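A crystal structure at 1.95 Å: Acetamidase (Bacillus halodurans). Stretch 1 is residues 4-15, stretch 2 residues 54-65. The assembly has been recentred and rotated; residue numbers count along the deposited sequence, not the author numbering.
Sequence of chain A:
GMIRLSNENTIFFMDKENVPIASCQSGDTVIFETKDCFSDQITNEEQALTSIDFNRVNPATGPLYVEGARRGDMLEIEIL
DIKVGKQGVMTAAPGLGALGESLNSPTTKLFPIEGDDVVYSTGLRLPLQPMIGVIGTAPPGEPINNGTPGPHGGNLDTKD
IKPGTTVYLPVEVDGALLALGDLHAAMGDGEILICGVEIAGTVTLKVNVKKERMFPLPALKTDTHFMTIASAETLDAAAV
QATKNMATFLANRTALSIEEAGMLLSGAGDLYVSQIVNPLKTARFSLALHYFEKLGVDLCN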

# COMPACT_ATOMS: atom_id res chain seq x y z
N ARG A 4 12.31 -20.68 26.55
CA ARG A 4 12.96 -19.38 26.39
C ARG A 4 14.32 -19.48 25.68
O ARG A 4 15.20 -20.24 26.09
CB ARG A 4 13.13 -18.67 27.72
CG ARG A 4 13.83 -17.31 27.61
CD ARG A 4 13.97 -16.66 28.97
NE ARG A 4 12.66 -16.35 29.52
CZ ARG A 4 12.04 -15.17 29.42
NH1 ARG A 4 12.62 -14.13 28.82
NH2 ARG A 4 10.83 -15.03 29.94
N LEU A 5 14.48 -18.68 24.61
CA LEU A 5 15.71 -18.60 23.82
C LEU A 5 16.41 -17.24 24.05
O LEU A 5 15.79 -16.18 23.88
CB LEU A 5 15.38 -18.76 22.32
CG LEU A 5 14.48 -19.96 21.92
CD1 LEU A 5 14.46 -20.20 20.43
CD2 LEU A 5 14.88 -21.21 22.62
N SER A 6 17.68 -17.29 24.41
CA SER A 6 18.46 -16.06 24.65
C SER A 6 19.07 -15.56 23.36
O SER A 6 19.20 -16.31 22.40
CB SER A 6 19.59 -16.32 25.66
OG SER A 6 20.65 -17.04 25.06
N ASN A 7 19.48 -14.29 23.37
CA ASN A 7 19.98 -13.63 22.17
C ASN A 7 21.44 -13.98 21.91
O ASN A 7 22.04 -13.44 20.99
CB ASN A 7 19.72 -12.10 22.22
CG ASN A 7 20.49 -11.38 23.33
OD1 ASN A 7 21.49 -11.88 23.85
ND2 ASN A 7 20.02 -10.20 23.69
N GLU A 8 21.98 -14.87 22.73
CA GLU A 8 23.34 -15.38 22.56
C GLU A 8 23.43 -16.36 21.43
O GLU A 8 24.50 -16.57 20.89
CB GLU A 8 23.82 -16.05 23.85
CG GLU A 8 24.45 -15.07 24.82
CD GLU A 8 24.88 -15.69 26.14
OE1 GLU A 8 25.20 -16.91 26.17
OE2 GLU A 8 24.89 -14.95 27.14
N ASN A 9 22.29 -16.95 21.08
CA ASN A 9 22.19 -17.97 20.05
C ASN A 9 21.55 -17.40 18.80
O ASN A 9 20.31 -17.45 18.63
CB ASN A 9 21.32 -19.12 20.58
CG ASN A 9 21.93 -19.80 21.77
OD1 ASN A 9 21.25 -20.02 22.78
ND2 ASN A 9 23.21 -20.11 21.68
N THR A 10 22.37 -16.83 17.92
CA THR A 10 21.82 -16.15 16.75
C THR A 10 22.39 -16.75 15.46
O THR A 10 23.51 -17.26 15.45
CB THR A 10 22.03 -14.60 16.78
OG1 THR A 10 23.42 -14.29 16.70
CG2 THR A 10 21.40 -13.97 18.03
N ILE A 11 21.57 -16.70 14.41
CA ILE A 11 21.95 -17.13 13.07
C ILE A 11 21.81 -15.95 12.08
O ILE A 11 21.01 -15.06 12.30
CB ILE A 11 21.12 -18.37 12.61
CG1 ILE A 11 19.61 -18.10 12.70
CG2 ILE A 11 21.50 -19.60 13.47
CD1 ILE A 11 18.71 -19.11 11.99
N PHE A 12 22.58 -15.96 11.00
CA PHE A 12 22.54 -14.89 10.00
C PHE A 12 21.97 -15.36 8.68
O PHE A 12 21.71 -14.52 7.78
CB PHE A 12 23.93 -14.29 9.83
CG PHE A 12 24.39 -13.60 11.07
CD1 PHE A 12 23.87 -12.37 11.40
CD2 PHE A 12 25.29 -14.21 11.95
CE1 PHE A 12 24.24 -11.74 12.57
CE2 PHE A 12 25.67 -13.57 13.14
CZ PHE A 12 25.14 -12.34 13.44
N PHE A 13 21.72 -16.67 8.59
CA PHE A 13 21.14 -17.29 7.40
C PHE A 13 20.06 -18.25 7.82
O PHE A 13 20.21 -18.98 8.82
CB PHE A 13 22.17 -18.09 6.63
CG PHE A 13 23.22 -17.27 5.94
CD1 PHE A 13 24.27 -16.71 6.64
CD2 PHE A 13 23.15 -17.05 4.57
CE1 PHE A 13 25.22 -15.95 6.00
CE2 PHE A 13 24.10 -16.29 3.93
CZ PHE A 13 25.14 -15.74 4.65
N MSE A 14 18.99 -18.28 7.03
CA MSE A 14 17.92 -19.25 7.17
C MSE A 14 18.40 -20.48 6.41
O MSE A 14 18.50 -20.46 5.19
CB MSE A 14 16.61 -18.69 6.58
CG MSE A 14 16.11 -17.42 7.27
SE MSE A 14 14.94 -17.75 8.83
CE MSE A 14 15.23 -15.99 9.85
N ASP A 15 18.75 -21.52 7.17
CA ASP A 15 19.55 -22.64 6.68
C ASP A 15 19.08 -23.92 7.39
O ASP A 15 19.03 -24.00 8.63
CB ASP A 15 21.04 -22.36 6.99
CG ASP A 15 22.03 -23.35 6.33
OD1 ASP A 15 21.65 -24.40 5.78
OD2 ASP A 15 23.24 -23.05 6.39
N PHE A 54 29.69 -5.85 9.28
CA PHE A 54 28.54 -6.20 8.45
C PHE A 54 28.23 -7.70 8.33
O PHE A 54 27.12 -8.06 7.94
CB PHE A 54 28.65 -5.55 7.08
CG PHE A 54 27.87 -4.27 6.99
CD1 PHE A 54 26.51 -4.30 6.69
CD2 PHE A 54 28.49 -3.05 7.25
CE1 PHE A 54 25.78 -3.12 6.62
CE2 PHE A 54 27.77 -1.87 7.18
CZ PHE A 54 26.41 -1.90 6.86
N ASN A 55 29.18 -8.55 8.68
CA ASN A 55 28.89 -9.98 8.84
C ASN A 55 28.11 -10.29 10.13
O ASN A 55 27.95 -11.45 10.50
CB ASN A 55 30.19 -10.78 8.84
CG ASN A 55 30.71 -11.03 7.43
OD1 ASN A 55 29.97 -11.49 6.56
ND2 ASN A 55 31.99 -10.74 7.22
N ARG A 56 27.63 -9.24 10.80
CA ARG A 56 26.86 -9.40 12.03
C ARG A 56 25.55 -8.62 12.03
O ARG A 56 24.92 -8.44 13.06
CB ARG A 56 27.71 -9.00 13.22
CG ARG A 56 28.82 -9.98 13.53
CD ARG A 56 29.69 -9.41 14.62
NE ARG A 56 28.95 -9.26 15.87
CZ ARG A 56 29.21 -8.37 16.81
NH1 ARG A 56 30.20 -7.50 16.68
NH2 ARG A 56 28.45 -8.36 17.91
N VAL A 57 25.13 -8.17 10.85
CA VAL A 57 23.86 -7.50 10.68
C VAL A 57 22.78 -8.57 10.43
O VAL A 57 23.06 -9.65 9.91
CB VAL A 57 23.93 -6.48 9.50
CG1 VAL A 57 22.55 -5.93 9.16
CG2 VAL A 57 24.93 -5.35 9.85
N ASN A 58 21.55 -8.26 10.83
CA ASN A 58 20.42 -9.16 10.68
C ASN A 58 20.60 -10.47 11.46
O ASN A 58 20.54 -11.57 10.87
CB ASN A 58 20.11 -9.38 9.18
CG ASN A 58 19.24 -8.30 8.59
OD1 ASN A 58 18.22 -7.92 9.18
ND2 ASN A 58 19.62 -7.78 7.43
N PRO A 59 20.82 -10.37 12.78
CA PRO A 59 20.79 -11.55 13.62
C PRO A 59 19.36 -12.02 13.89
O PRO A 59 18.47 -11.20 14.14
CB PRO A 59 21.46 -11.08 14.90
CG PRO A 59 21.12 -9.63 14.97
CD PRO A 59 21.15 -9.16 13.56
N ALA A 60 19.15 -13.33 13.83
CA ALA A 60 17.90 -13.94 14.22
C ALA A 60 18.17 -14.91 15.39
O ALA A 60 19.12 -15.67 15.34
CB ALA A 60 17.28 -14.67 13.05
N THR A 61 17.35 -14.84 16.44
CA THR A 61 17.39 -15.81 17.54
C THR A 61 16.71 -17.10 17.07
O THR A 61 15.62 -17.06 16.51
CB THR A 61 16.70 -15.25 18.80
OG1 THR A 61 17.38 -14.06 19.24
CG2 THR A 61 16.67 -16.30 19.93
N GLY A 62 17.37 -18.23 17.28
CA GLY A 62 16.93 -19.52 16.75
C GLY A 62 18.13 -20.33 16.29
O GLY A 62 19.27 -19.93 16.54
N PRO A 63 17.89 -21.46 15.59
CA PRO A 63 16.59 -21.99 15.18
C PRO A 63 15.88 -22.85 16.22
O PRO A 63 16.51 -23.53 16.99
CB PRO A 63 16.90 -22.81 13.93
CG PRO A 63 18.38 -23.00 13.90
CD PRO A 63 18.99 -22.29 15.08
N LEU A 64 14.56 -22.78 16.22
CA LEU A 64 13.72 -23.58 17.11
C LEU A 64 13.21 -24.78 16.32
O LEU A 64 12.60 -24.59 15.26
CB LEU A 64 12.54 -22.74 17.61
CG LEU A 64 11.43 -23.51 18.31
CD1 LEU A 64 11.86 -23.93 19.73
CD2 LEU A 64 10.13 -22.72 18.30
N TYR A 65 13.42 -25.99 16.86
CA TYR A 65 12.87 -27.23 16.30
C TYR A 65 11.48 -27.48 16.91
O TYR A 65 11.35 -27.72 18.13
CB TYR A 65 13.80 -28.44 16.57
CG TYR A 65 13.51 -29.64 15.66
CD1 TYR A 65 12.43 -30.48 15.92
CD2 TYR A 65 14.30 -29.91 14.55
CE1 TYR A 65 12.15 -31.58 15.10
CE2 TYR A 65 14.03 -31.01 13.73
CZ TYR A 65 12.94 -31.84 14.01
OH TYR A 65 12.61 -32.93 13.22

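The contact is built on a short antiparallel ladder, with three residues, F12, T61 and I11, covering the most surface. I11 and A60 form the hydrogen-bonded pair: I11 N donates to A60 O at 2.8 Å, and A60 N returns the bond to I11 O at 3.0 Å, both nearly straight. One step along, T10 and T61 make the non-hydrogen-bonded pair, their CA atoms 4.5 Å apart. A weak third bond, G62 N to N9 O at 3.3 Å, extends the ladder. In between, CA-H groups approach the same carbonyls, T10 CA lying 3.1 Å from A60 O and T61 CA 3.5 Å from N9 O, so each acceptor serves both an amide and a polarised C-H.

Side chains alternate across this sheet. I11 and A60 share one face, where the methyl of A60 meets two apolar neighbours: I11 CG1 comes to 4.2 Å from A60 CB, and the selenomethionine M14 brings its CE to 4.0 Å from the same A60 CB. The branched side chain of I11 also reaches along the partner strand, its CG2 4.0 Å from P63 CD, a purely apolar contact.

On the other face sit T10 and T61. T61 is buried, and its two branches have different surroundings. T61 CG2 packs 3.7 Å from L5 CB and 3.5 Å from S6 O, while OG1 is satisfied by a hydrogen bond elsewhere in the structure. A threonine can thus present a methyl to an apolar neighbour without leaving its hydroxyl unpaired. S6 also opens the type I turn to N9 that carries the chain from L5 round to the ladder; L5 itself points toward the second stretch, and its CD1 extends to 4.3 Å from L64 CB.

F12 contributes the largest covered area although it lies just past the paired residues. Its CB leaves sideways, and the m rotamer brings the ring back over the loop that leads into the second strand. There the ring meets mostly backbone: V57 O lies at the ring edge, 3.2 Å from F12 CD1, where the carbonyl oxygen faces the weakly positive C-H rim. N55 O lies over one face, farther off at 4.1 Å from F12 CE2. P59 adds the apolar part, its CB 3.7 Å from F12 CE1.

G62 follows its own rule: its backbone angles of 141/-170 would jam a CB against the preceding carbonyl oxygen, so the conformation itself calls for glycine. A cis peptide bond follows, leading into P63.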